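Local coordinates for protein bottromycin amidohydrolase (Streptomyces purpureus, PDB 6I5S) that acts as a zinc-containing, thiazoline-specific amidohydrolase, the gatekeeper enzyme of bottromycin biosynthesis, at residues L59-G64 with G421-G426; S289-Q294 with A445-S450; L343-D348 with K362-L367. One frame throughout, in Å; residues are numbered along the deposited sequence.

Along the chain the segments run 59-64, 289-294, 343-348, 362-367, 421-426 and 445-450: those of contacts 1 and 2 alternate, and contact 3 falls between the two halves of each. Contact 1 joins hairpin 57-62/65-71 of a three-stranded antiparallel sheet to hairpin 421-424/427-430, part of a larger mixed sheet, and so unites early and late parts of the chain. Contact 2 docks the loop after helix 431-444 on the mid-chain helix 290-295 near the surface. The centre of contact 3 is about 8 Å from the chain centre, and it carries the zinc ligand Asp348. Contacts 1 and 2 have centres about 32 Å apart, contacts 1 and 3 about 26 Å, contacts 2 and 3 about 23 Å; none touch.

Contact 1: L59-G64 with G421-G426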
ATOM      1  N   LEU A  59      -1.325  -7.229 -27.091  1.00 32.80           N
ATOM      2  CA  LEU A  59      -0.302  -6.604 -26.273  1.00 36.90           C
ATOM      3  C   LEU A  59       1.022  -7.344 -26.445  1.00 37.23           C
ATOM      4  O   LEU A  59       1.099  -8.543 -26.164  1.00 37.86           O
ATOM      5  CB  LEU A  59      -0.748  -6.650 -24.810  1.00 36.97           C
ATOM      6  CG  LEU A  59       0.337  -6.307 -23.787  1.00 45.82           C
ATOM      7  CD1 LEU A  59       0.834  -4.864 -23.987  1.00 42.05           C
ATOM      8  CD2 LEU A  59      -0.181  -6.502 -22.381  1.00 43.18           C
ATOM      9  N   GLU A  60       2.058  -6.627 -26.868  1.00 35.36           N
ATOM     10  CA  GLU A  60       3.397  -7.184 -27.004  1.00 36.40           C
ATOM     11  C   GLU A  60       4.264  -6.735 -25.840  1.00 36.26           C
ATOM     12  O   GLU A  60       4.413  -5.525 -25.590  1.00 35.44           O
ATOM     13  CB  GLU A  60       4.029  -6.755 -28.321  1.00 47.95           C
ATOM     14  CG  GLU A  60       5.424  -7.301 -28.473  1.00 67.52           C
ATOM     15  CD  GLU A  60       6.122  -6.827 -29.710  1.00 72.64           C
ATOM     16  OE1 GLU A  60       5.472  -6.209 -30.580  1.00 69.51           O
ATOM     17  OE2 GLU A  60       7.340  -7.087 -29.791  1.00 57.84           O
ATOM     18  N   VAL A  61       4.795  -7.707 -25.099  1.00 34.06           N
ATOM     19  CA  VAL A  61       5.756  -7.474 -24.015  1.00 33.68           C
ATOM     20  C   VAL A  61       7.099  -8.033 -24.462  1.00 38.01           C
ATOM     21  O   VAL A  61       7.181  -9.183 -24.906  1.00 36.45           O
ATOM     22  CB  VAL A  61       5.288  -8.142 -22.713  1.00 41.71           C
ATOM     23  CG1 VAL A  61       6.314  -7.979 -21.620  1.00 35.52           C
ATOM     24  CG2 VAL A  61       3.957  -7.542 -22.248  1.00 43.75           C
ATOM     25  N   ALA A  62       8.142  -7.224 -24.341  1.00 38.50           N
ATOM     26  CA  ALA A  62       9.482  -7.593 -24.780  1.00 36.21           C
ATOM     27  C   ALA A  62      10.434  -7.347 -23.620  1.00 36.89           C
ATOM     28  O   ALA A  62      10.639  -6.201 -23.218  1.00 35.85           O
ATOM     29  CB  ALA A  62       9.884  -6.783 -26.003  1.00 40.18           C
ATOM     30  N   ASP A  63      11.021  -8.425 -23.086  1.00 41.01           N
ATOM     31  CA  ASP A  63      11.988  -8.321 -21.987  1.00 43.73           C
ATOM     32  C   ASP A  63      11.438  -7.466 -20.857  1.00 34.26           C
ATOM     33  O   ASP A  63      12.130  -6.615 -20.298  1.00 35.30           O
ATOM     34  CB  ASP A  63      13.330  -7.740 -22.464  1.00 53.98           C
ATOM     35  CG  ASP A  63      14.456  -8.007 -21.481  1.00 65.25           C
ATOM     36  OD1 ASP A  63      14.374  -9.022 -20.757  1.00 79.15           O
ATOM     37  OD2 ASP A  63      15.412  -7.219 -21.431  1.00 90.77           O
ATOM     38  N   GLY A  64      10.167  -7.702 -20.509  1.00 33.76           N
ATOM     39  CA  GLY A  64       9.559  -7.047 -19.385  1.00 33.02           C
ATOM     40  C   GLY A  64       9.165  -5.596 -19.602  1.00 34.71           C
ATOM     41  O   GLY A  64       8.961  -4.872 -18.634  1.00 33.81           O
ATOM     42  N   GLY A 421      -4.514 -13.253 -13.700  1.00 31.08           N
ATOM     43  CA  GLY A 421      -3.092 -13.210 -13.975  1.00 32.83           C
ATOM     44  C   GLY A 421      -2.496 -11.937 -13.458  1.00 31.92           C
ATOM     45  O   GLY A 421      -3.168 -10.887 -13.413  1.00 26.81           O
ATOM     46  N   VAL A 422      -1.220 -11.996 -13.097  1.00 27.57           N
ATOM     47  CA  VAL A 422      -0.490 -10.789 -12.694  1.00 27.24           C
ATOM     48  C   VAL A 422       0.839 -10.826 -13.433  1.00 29.54           C
ATOM     49  O   VAL A 422       1.582 -11.797 -13.309  1.00 29.19           O
ATOM     50  CB  VAL A 422      -0.257 -10.696 -11.175  1.00 28.60           C
ATOM     51  CG1 VAL A 422       0.599  -9.461 -10.823  1.00 30.68           C
ATOM     52  CG2 VAL A 422      -1.550 -10.629 -10.425  1.00 27.76           C
ATOM     53  N   LEU A 423       1.091  -9.805 -14.234  1.00 29.05           N
ATOM     54  CA  LEU A 423       2.367  -9.619 -14.925  1.00 29.28           C
ATOM     55  C   LEU A 423       3.266  -8.722 -14.095  1.00 29.22           C
ATOM     56  O   LEU A 423       2.905  -7.569 -13.815  1.00 29.24           O
ATOM     57  CB  LEU A 423       2.121  -8.974 -16.278  1.00 25.31           C
ATOM     58  CG  LEU A 423       3.244  -8.919 -17.296  1.00 32.04           C
ATOM     59  CD1 LEU A 423       3.691 -10.307 -17.719  1.00 38.20           C
ATOM     60  CD2 LEU A 423       2.741  -8.158 -18.497  1.00 32.24           C
ATOM     61  N   VAL A 424       4.448  -9.229 -13.720  1.00 23.95           N
ATOM     62  CA  VAL A 424       5.347  -8.530 -12.810  1.00 24.89           C
ATOM     63  C   VAL A 424       6.674  -8.420 -13.517  1.00 28.74           C
ATOM     64  O   VAL A 424       7.367  -9.441 -13.664  1.00 29.60           O
ATOM     65  CB  VAL A 424       5.539  -9.261 -11.477  1.00 29.13           C
ATOM     66  CG1 VAL A 424       6.358  -8.393 -10.522  1.00 25.72           C
ATOM     67  CG2 VAL A 424       4.276  -9.715 -10.891  1.00 38.66           C
ATOM     68  N   ASP A 425       7.037  -7.210 -13.939  1.00 28.34           N
ATOM     69  CA  ASP A 425       8.305  -6.994 -14.694  1.00 25.28           C
ATOM     70  C   ASP A 425       8.415  -8.054 -15.788  1.00 28.58           C
ATOM     71  O   ASP A 425       9.487  -8.638 -16.019  1.00 29.59           O
ATOM     72  CB  ASP A 425       9.525  -7.025 -13.754  1.00 29.19           C
ATOM     73  CG  ASP A 425      10.795  -6.510 -14.395  1.00 32.69           C
ATOM     74  OD1 ASP A 425      10.729  -5.810 -15.438  1.00 29.98           O
ATOM     75  OD2 ASP A 425      11.901  -6.784 -13.837  1.00 30.84           O
ATOM     76  N   GLY A 426       7.295  -8.321 -16.463  1.00 32.16           N
ATOM     77  CA  GLY A 426       7.273  -9.284 -17.588  1.00 30.55           C
ATOM     78  C   GLY A 426       7.034 -10.745 -17.272  1.00 28.95           C
ATOM     79  O   GLY A 426       6.784 -11.534 -18.208  1.00 32.28           O
TER
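Val61 and Leu423 are turned toward each other by their torsions: Val61 CG1 is anti to the backbone N (chi1 176°), which leaves CG2 anti to the carbonyl carbon, and Leu423 has CG anti to its own N (chi1 -168°), with chi2 (63°) setting its methyls. The two side chains meet tip to tip, with Val61 CG2 4.0 Å from Leu423 CD2. The other branch, Val61 CG1, approaches Gly426 CA at 4.3 Å. At the turns the backbones themselves touch. Gly64 CA is 3.7 Å from Gly426 CA and also 3.7 Å from Asp425 O; a CB on Gly64 would clash with Asp425 O, and one on Gly426 with Gly64 CA. No hydrogen bond crosses between the segments, so the evidence is for van der Waals packing alone. Polar links come from outside: Arg133 makes salt bridges to both Asp63 and Asp425, bridging the two turns, and Arg36 donates to Asp425 O. Ala400 packs against both Val61 and Leu423, and Leu402 and Phe404 also touch Leu423. Asp63-Gly64 and Asp425-Gly426 each have positive phi at both residues and link consecutive antiparallel strands, as in type I' turns. The contact thus pairs the tips of two tight two-residue beta-hairpins from different sheets, consistent with the composite beta domain that many amidohydrolases build from both chain ends.

Contact 2: S289-Q294 with A445-S450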
ATOM      1  N   SER A 289      -9.859 -13.215  13.746  1.00 37.51           N
ATOM      2  CA  SER A 289     -10.221 -14.608  13.927  1.00 43.97           C
ATOM      3  C   SER A 289      -8.963 -15.392  14.239  1.00 51.03           C
ATOM      4  O   SER A 289      -7.843 -14.932  14.001  1.00 39.53           O
ATOM      5  CB  SER A 289     -10.898 -15.169  12.671  1.00 51.31           C
ATOM      6  OG  SER A 289     -10.006 -15.106  11.547  1.00 46.29           O
ATOM      7  N   ARG A 290      -9.171 -16.602  14.751  1.00 47.52           N
ATOM      8  CA  ARG A 290      -8.063 -17.533  14.942  1.00 49.76           C
ATOM      9  C   ARG A 290      -7.381 -17.845  13.621  1.00 42.20           C
ATOM     10  O   ARG A 290      -6.165 -18.041  13.581  1.00 41.05           O
ATOM     11  CB  ARG A 290      -8.564 -18.826  15.592  1.00 50.53           C
ATOM     12  CG  ARG A 290      -7.518 -19.929  15.743  1.00 87.48           C
ATOM     13  CD  ARG A 290      -8.116 -21.232  16.319  1.00120.00           C
ATOM     14  NE  ARG A 290      -8.759 -21.020  17.621  1.00134.58           N
ATOM     15  CZ  ARG A 290     -10.075 -21.024  17.846  1.00118.63           C
ATOM     16  NH1 ARG A 290     -10.939 -21.248  16.860  1.00105.21           N
ATOM     17  NH2 ARG A 290     -10.533 -20.809  19.077  1.00111.62           N
ATOM     18  N   ALA A 291      -8.139 -17.901  12.527  1.00 42.17           N
ATOM     19  CA  ALA A 291      -7.513 -18.249  11.255  1.00 43.29           C
ATOM     20  C   ALA A 291      -6.566 -17.147  10.802  1.00 38.76           C
ATOM     21  O   ALA A 291      -5.452 -17.431  10.359  1.00 39.43           O
ATOM     22  CB  ALA A 291      -8.590 -18.524  10.197  1.00 46.23           C
ATOM     23  N   VAL A 292      -6.965 -15.867  10.964  1.00 39.88           N
ATOM     24  CA  VAL A 292      -6.078 -14.788  10.549  1.00 37.07           C
ATOM     25  C   VAL A 292      -4.862 -14.714  11.459  1.00 33.16           C
ATOM     26  O   VAL A 292      -3.749 -14.464  10.999  1.00 35.55           O
ATOM     27  CB  VAL A 292      -6.822 -13.446  10.491  1.00 38.21           C
ATOM     28  CG1 VAL A 292      -5.828 -12.355  10.094  1.00 35.42           C
ATOM     29  CG2 VAL A 292      -7.890 -13.496   9.493  1.00 46.78           C
ATOM     30  N   LEU A 293      -5.039 -14.944  12.760  1.00 35.72           N
ATOM     31  CA  LEU A 293      -3.876 -14.994  13.641  1.00 42.12           C
ATOM     32  C   LEU A 293      -2.914 -16.106  13.252  1.00 40.24           C
ATOM     33  O   LEU A 293      -1.696 -15.942  13.371  1.00 41.39           O
ATOM     34  CB  LEU A 293      -4.316 -15.176  15.086  1.00 39.62           C
ATOM     35  CG  LEU A 293      -4.919 -13.994  15.782  1.00 53.03           C
ATOM     36  CD1 LEU A 293      -5.616 -14.464  17.085  1.00 68.44           C
ATOM     37  CD2 LEU A 293      -3.834 -12.977  16.076  1.00 58.31           C
ATOM     38  N   GLN A 294      -3.432 -17.271  12.845  1.00 37.47           N
ATOM     39  CA  GLN A 294      -2.552 -18.336  12.393  1.00 43.49           C
ATOM     40  C   GLN A 294      -1.761 -17.892  11.169  1.00 38.33           C
ATOM     41  O   GLN A 294      -0.605 -18.307  10.978  1.00 44.32           O
ATOM     42  CB  GLN A 294      -3.387 -19.592  12.084  1.00 40.04           C
ATOM     43  CG  GLN A 294      -2.570 -20.808  11.729  1.00 58.67           C
ATOM     44  CD  GLN A 294      -1.671 -21.248  12.862  1.00 62.23           C
ATOM     45  OE1 GLN A 294      -2.138 -21.705  13.901  1.00 69.26           O
ATOM     46  NE2 GLN A 294      -0.378 -21.099  12.671  1.00 63.21           N
ATOM     47  N   ALA A 445       2.855 -20.334   7.119  1.00 41.45           N
ATOM     48  CA  ALA A 445       2.467 -19.753   8.388  1.00 41.35           C
ATOM     49  C   ALA A 445       1.676 -20.720   9.253  1.00 37.48           C
ATOM     50  O   ALA A 445       1.345 -20.389  10.391  1.00 47.27           O
ATOM     51  CB  ALA A 445       1.654 -18.498   8.138  1.00 47.49           C
ATOM     52  N   GLY A 446       1.346 -21.901   8.750  1.00 41.24           N
ATOM     53  CA  GLY A 446       0.659 -22.897   9.551  1.00 42.37           C
ATOM     54  C   GLY A 446      -0.831 -22.969   9.359  1.00 40.07           C
ATOM     55  O   GLY A 446      -1.500 -23.671  10.117  1.00 45.55           O
ATOM     56  N   LEU A 447      -1.382 -22.242   8.408  1.00 40.95           N
ATOM     57  CA  LEU A 447      -2.813 -22.281   8.158  1.00 44.12           C
ATOM     58  C   LEU A 447      -3.077 -23.181   6.965  1.00 41.03           C
ATOM     59  O   LEU A 447      -2.408 -23.061   5.940  1.00 42.32           O
ATOM     60  CB  LEU A 447      -3.355 -20.880   7.892  1.00 38.57           C
ATOM     61  CG  LEU A 447      -4.877 -20.852   7.726  1.00 42.01           C
ATOM     62  CD1 LEU A 447      -5.553 -21.188   9.002  1.00 39.60           C
ATOM     63  CD2 LEU A 447      -5.283 -19.455   7.246  1.00 46.46           C
ATOM     64  N   ASP A 448      -4.048 -24.078   7.109  1.00 38.24           N
ATOM     65  CA  ASP A 448      -4.515 -24.908   6.027  1.00 49.49           C
ATOM     66  C   ASP A 448      -4.977 -24.023   4.878  1.00 44.48           C
ATOM     67  O   ASP A 448      -5.918 -23.238   5.056  1.00 44.38           O
ATOM     68  CB  ASP A 448      -5.664 -25.779   6.536  1.00 63.82           C
ATOM     69  CG  ASP A 448      -6.115 -26.795   5.534  1.00 66.90           C
ATOM     70  OD1 ASP A 448      -5.830 -26.646   4.329  1.00 54.27           O
ATOM     71  OD2 ASP A 448      -6.796 -27.738   5.975  1.00 72.07           O
ATOM     72  N   PRO A 449      -4.377 -24.128   3.689  1.00 42.36           N
ATOM     73  CA  PRO A 449      -4.809 -23.270   2.571  1.00 46.88           C
ATOM     74  C   PRO A 449      -6.284 -23.360   2.260  1.00 46.07           C
ATOM     75  O   PRO A 449      -6.844 -22.397   1.733  1.00 39.62           O
ATOM     76  CB  PRO A 449      -3.968 -23.786   1.390  1.00 45.86           C
ATOM     77  CG  PRO A 449      -2.878 -24.527   2.002  1.00 45.64           C
ATOM     78  CD  PRO A 449      -3.358 -25.098   3.276  1.00 43.07           C
ATOM     79  N   SER A 450      -6.942 -24.494   2.525  1.00 40.01           N
ATOM     80  CA  SER A 450      -8.361 -24.554   2.224  1.00 49.27           C
ATOM     81  C   SER A 450      -9.191 -23.641   3.122  1.00 42.10           C
ATOM     82  O   SER A 450     -10.372 -23.420   2.835  1.00 49.35           O
ATOM     83  CB  SER A 450      -8.828 -26.009   2.339  1.00 58.65           C
ATOM     84  OG  SER A 450      -8.515 -26.512   3.620  1.00 82.40           O
TER
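Gln294 reaches Ala445 with its amide: NE2 donates to Ala445 O over 2.9 Å, with an N-H...O angle of 155°. The donor lies in the carbonyl plane on a lone pair, and the acceptor in turn lies almost in the plane of the Gln294 amide, so both flat groups suit the bond. Ala445 O also sits 2.9 Å from Gln294 O; as both are acceptors, this is a close approach and not a bond, and the NE2 donor probably offsets some of the repulsion. Gln294 CG is anti to the backbone N (chi1 -174°) and rests 3.5 Å from Gly446 O and 3.9 Å from Leu447 CB; the bend at chi2 (62°) then turns CD. Ala445 CB comes to 3.6 Å from Gln294 O. Leu447 CD2 touches the O of Ala291, about one turn before Gln294, at 3.7 Å, while Leu447 CD1 meets Ala291 CB at 4.2 Å. Around this first shell, the segments have their own bonds. Ser289 is the N-cap of helix 290-295, its OG accepting from Val292 N, and Val292 and Leu293 pack on Trp304 and Phe353. Beyond Leu447, Asp448 OD1 accepts from both Ser450 N and Ser450 OG, which reach it from the same face of the carboxylate, well above its plane. The backbone bond makes an Asx turn just as a 3-10 segment begins. Gly446, with positive phi and two bonds back into the last turn, ends helix 431-444 in a Schellman motif, so the contact is a Schellman-terminated helix whose exit loop docks on a short N-capped helix.

Contact 3: L343-D348 with K362-L367; sequences LLVGTD and KEIAEL
Glu363 crosses to Val345 and Gly346 from its first side-chain carbon on. CB lies 3.8 Å from Val345 CG1. CG, anti to the backbone N (chi1 -179°), comes closer, 3.6 Å from Val345 CG1 and 3.5 Å from Gly346 O; the valine and glutamate slide past each other in opposite directions. The chain then bends at chi2, leaving CD 3.6 Å from Gly346 O. At the tip the oxygens divide their tasks: OE1 accepts from Val274 N, whereas OE2 accepts from Leu273 N and is hydrogen-bonded to water 1 at 2.7 Å. That water accepts from Gly346 N (2.9 Å) and bonds to Leu344 O (2.7 Å), so it links the carboxylate to the backbone of 343-348. Val345 CG2 packs on Leu367 CD1 at 4.0 Å, the two side chains crossing obliquely. Segment 343-348 begins at the last residue of strand 342-343 and continues as a loop to Asp348, which binds zinc with His94, His96 and the carboxylated lysine at position 183, consistent with the zinc-binding end of an amidohydrolase barrel strand. Helix 358-369 contacts it through Glu363, Ile364 and Leu367, the start of helix 273-280 meets the Glu363 carboxylate, helix 374-381 packs on Val345, and strand 268-270 adjoins Leu343 and Leu344.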
ATOM      1  N   LEU A 343      -6.344  10.988  -4.009  1.00 27.99           N
ATOM      2  CA  LEU A 343      -6.343   9.907  -3.036  1.00 24.47           C
ATOM      3  C   LEU A 343      -5.419   8.762  -3.463  1.00 26.05           C
ATOM      4  O   LEU A 343      -5.159   8.549  -4.643  1.00 28.34           O
ATOM      5  CB  LEU A 343      -7.736   9.358  -2.840  1.00 25.77           C
ATOM      6  CG  LEU A 343      -8.689  10.259  -2.077  1.00 28.05           C
ATOM      7  CD1 LEU A 343     -10.102   9.577  -2.091  1.00 35.57           C
ATOM      8  CD2 LEU A 343      -8.265  10.487  -0.696  1.00 34.16           C
ATOM      9  N   LEU A 344      -4.934   8.040  -2.460  1.00 24.84           N
ATOM     10  CA  LEU A 344      -4.073   6.863  -2.625  1.00 26.36           C
ATOM     11  C   LEU A 344      -4.662   5.732  -1.800  1.00 26.53           C
ATOM     12  O   LEU A 344      -5.390   5.944  -0.815  1.00 26.50           O
ATOM     13  CB  LEU A 344      -2.612   7.161  -2.146  1.00 27.38           C
ATOM     14  CG  LEU A 344      -1.931   8.342  -2.821  1.00 28.53           C
ATOM     15  CD1 LEU A 344      -0.642   8.714  -2.050  1.00 26.39           C
ATOM     16  CD2 LEU A 344      -1.576   7.930  -4.267  1.00 28.55           C
ATOM     17  N   VAL A 345      -4.323   4.512  -2.190  1.00 24.54           N
ATOM     18  CA  VAL A 345      -4.808   3.308  -1.531  1.00 22.95           C
ATOM     19  C   VAL A 345      -3.655   2.712  -0.752  1.00 26.89           C
ATOM     20  O   VAL A 345      -2.761   2.089  -1.350  1.00 27.32           O
ATOM     21  CB  VAL A 345      -5.363   2.297  -2.532  1.00 23.73           C
ATOM     22  CG1 VAL A 345      -5.904   1.155  -1.798  1.00 26.12           C
ATOM     23  CG2 VAL A 345      -6.395   2.904  -3.452  1.00 24.95           C
ATOM     24  N   GLY A 346      -3.639   2.917   0.565  1.00 23.61           N
ATOM     25  CA  GLY A 346      -2.611   2.344   1.405  1.00 24.93           C
ATOM     26  C   GLY A 346      -3.261   1.674   2.599  1.00 25.01           C
ATOM     27  O   GLY A 346      -4.395   1.987   2.961  1.00 25.91           O
ATOM     28  N   THR A 347      -2.515   0.756   3.231  1.00 23.44           N
ATOM     29  CA  THR A 347      -3.123  -0.154   4.192  1.00 25.78           C
ATOM     30  C   THR A 347      -2.549  -0.125   5.597  1.00 26.13           C
ATOM     31  O   THR A 347      -3.244  -0.555   6.527  1.00 24.85           O
ATOM     32  CB  THR A 347      -3.012  -1.602   3.705  1.00 26.28           C
ATOM     33  OG1 THR A 347      -1.636  -1.999   3.596  1.00 26.08           O
ATOM     34  CG2 THR A 347      -3.720  -1.750   2.375  1.00 26.27           C
ATOM     35  N   ASP A 348      -1.299   0.305   5.773  1.00 25.19           N
ATOM     36  CA  ASP A 348      -0.578   0.063   7.026  1.00 24.49           C
ATOM     37  C   ASP A 348      -0.533  -1.426   7.342  1.00 27.97           C
ATOM     38  O   ASP A 348      -0.542  -1.833   8.508  1.00 27.11           O
ATOM     39  CB  ASP A 348      -1.193   0.874   8.190  1.00 27.31           C
ATOM     40  CG  ASP A 348      -0.175   1.677   8.985  1.00 33.33           C
ATOM     41  OD1 ASP A 348       1.033   1.555   8.792  1.00 34.56           O
ATOM     42  OD2 ASP A 348      -0.628   2.465   9.824  1.00 34.34           O
ATOM     43  N   LYS A 362      -9.456  -4.501   0.867  1.00 24.89           N
ATOM     44  CA  LYS A 362     -10.299  -3.929   1.925  1.00 26.12           C
ATOM     45  C   LYS A 362     -10.290  -2.412   1.895  1.00 24.87           C
ATOM     46  O   LYS A 362     -11.326  -1.772   2.176  1.00 24.83           O
ATOM     47  CB  LYS A 362      -9.867  -4.410   3.295  1.00 25.07           C
ATOM     48  CG  LYS A 362     -10.122  -5.878   3.575  1.00 29.48           C
ATOM     49  CD  LYS A 362     -10.059  -6.112   5.060  1.00 36.54           C
ATOM     50  CE  LYS A 362     -10.233  -7.549   5.403  1.00 34.96           C
ATOM     51  NZ  LYS A 362     -10.428  -7.749   6.877  1.00 36.19           N
ATOM     52  N   GLU A 363      -9.151  -1.810   1.536  1.00 25.00           N
ATOM     53  CA  GLU A 363      -9.096  -0.359   1.481  1.00 26.08           C
ATOM     54  C   GLU A 363      -9.848   0.155   0.264  1.00 27.22           C
ATOM     55  O   GLU A 363     -10.550   1.160   0.365  1.00 27.91           O
ATOM     56  CB  GLU A 363      -7.649   0.121   1.453  1.00 24.99           C
ATOM     57  CG  GLU A 363      -7.500   1.682   1.420  1.00 28.29           C
ATOM     58  CD  GLU A 363      -7.978   2.358   2.636  1.00 41.61           C
ATOM     59  OE1 GLU A 363      -8.429   1.636   3.557  1.00 40.43           O
ATOM     60  OE2 GLU A 363      -7.933   3.658   2.688  1.00 35.61           O
ATOM     61  N   ILE A 364      -9.772  -0.553  -0.880  1.00 27.41           N
ATOM     62  CA  ILE A 364     -10.669  -0.221  -1.996  1.00 24.85           C
ATOM     63  C   ILE A 364     -12.123  -0.292  -1.544  1.00 29.44           C
ATOM     64  O   ILE A 364     -12.931   0.591  -1.862  1.00 30.23           O
ATOM     65  CB  ILE A 364     -10.414  -1.140  -3.202  1.00 28.50           C
ATOM     66  CG1 ILE A 364      -9.056  -0.716  -3.841  1.00 32.23           C
ATOM     67  CG2 ILE A 364     -11.546  -1.056  -4.237  1.00 30.97           C
ATOM     68  CD1 ILE A 364      -8.583  -1.674  -4.882  1.00 32.15           C
ATOM     69  N   ALA A 365     -12.463  -1.310  -0.762  1.00 26.84           N
ATOM     70  CA  ALA A 365     -13.848  -1.429  -0.280  1.00 30.44           C
ATOM     71  C   ALA A 365     -14.231  -0.264   0.647  1.00 27.00           C
ATOM     72  O   ALA A 365     -15.332   0.270   0.552  1.00 29.24           O
ATOM     73  CB  ALA A 365     -14.025  -2.776   0.427  1.00 29.05           C
ATOM     74  N   GLU A 366     -13.337   0.144   1.553  1.00 26.81           N
ATOM     75  CA  GLU A 366     -13.606   1.318   2.383  1.00 28.00           C
ATOM     76  C   GLU A 366     -13.869   2.561   1.543  1.00 28.26           C
ATOM     77  O   GLU A 366     -14.804   3.328   1.831  1.00 29.36           O
ATOM     78  CB  GLU A 366     -12.443   1.627   3.334  1.00 29.61           C
ATOM     79  CG  GLU A 366     -12.189   0.615   4.458  1.00 32.18           C
ATOM     80  CD  GLU A 366     -13.087   0.743   5.649  1.00 34.42           C
ATOM     81  OE1 GLU A 366     -13.725   1.804   5.811  1.00 30.93           O
ATOM     82  OE2 GLU A 366     -13.154  -0.226   6.459  1.00 32.87           O
ATOM     83  N   LEU A 367     -13.044   2.791   0.518  1.00 29.09           N
ATOM     84  CA  LEU A 367     -13.180   3.993  -0.293  1.00 26.67           C
ATOM     85  C   LEU A 367     -14.451   3.954  -1.142  1.00 32.24           C
ATOM     86  O   LEU A 367     -15.141   4.967  -1.284  1.00 32.02           O
ATOM     87  CB  LEU A 367     -11.936   4.145  -1.179  1.00 26.28           C
ATOM     88  CG  LEU A 367     -10.658   4.501  -0.409  1.00 30.32           C
ATOM     89  CD1 LEU A 367      -9.449   4.257  -1.274  1.00 33.93           C
ATOM     90  CD2 LEU A 367     -10.735   5.984  -0.007  1.00 35.89           C
TER
HETATM   91  O   HOH W   1      -5.660   4.753   1.623  1.00 26.25           O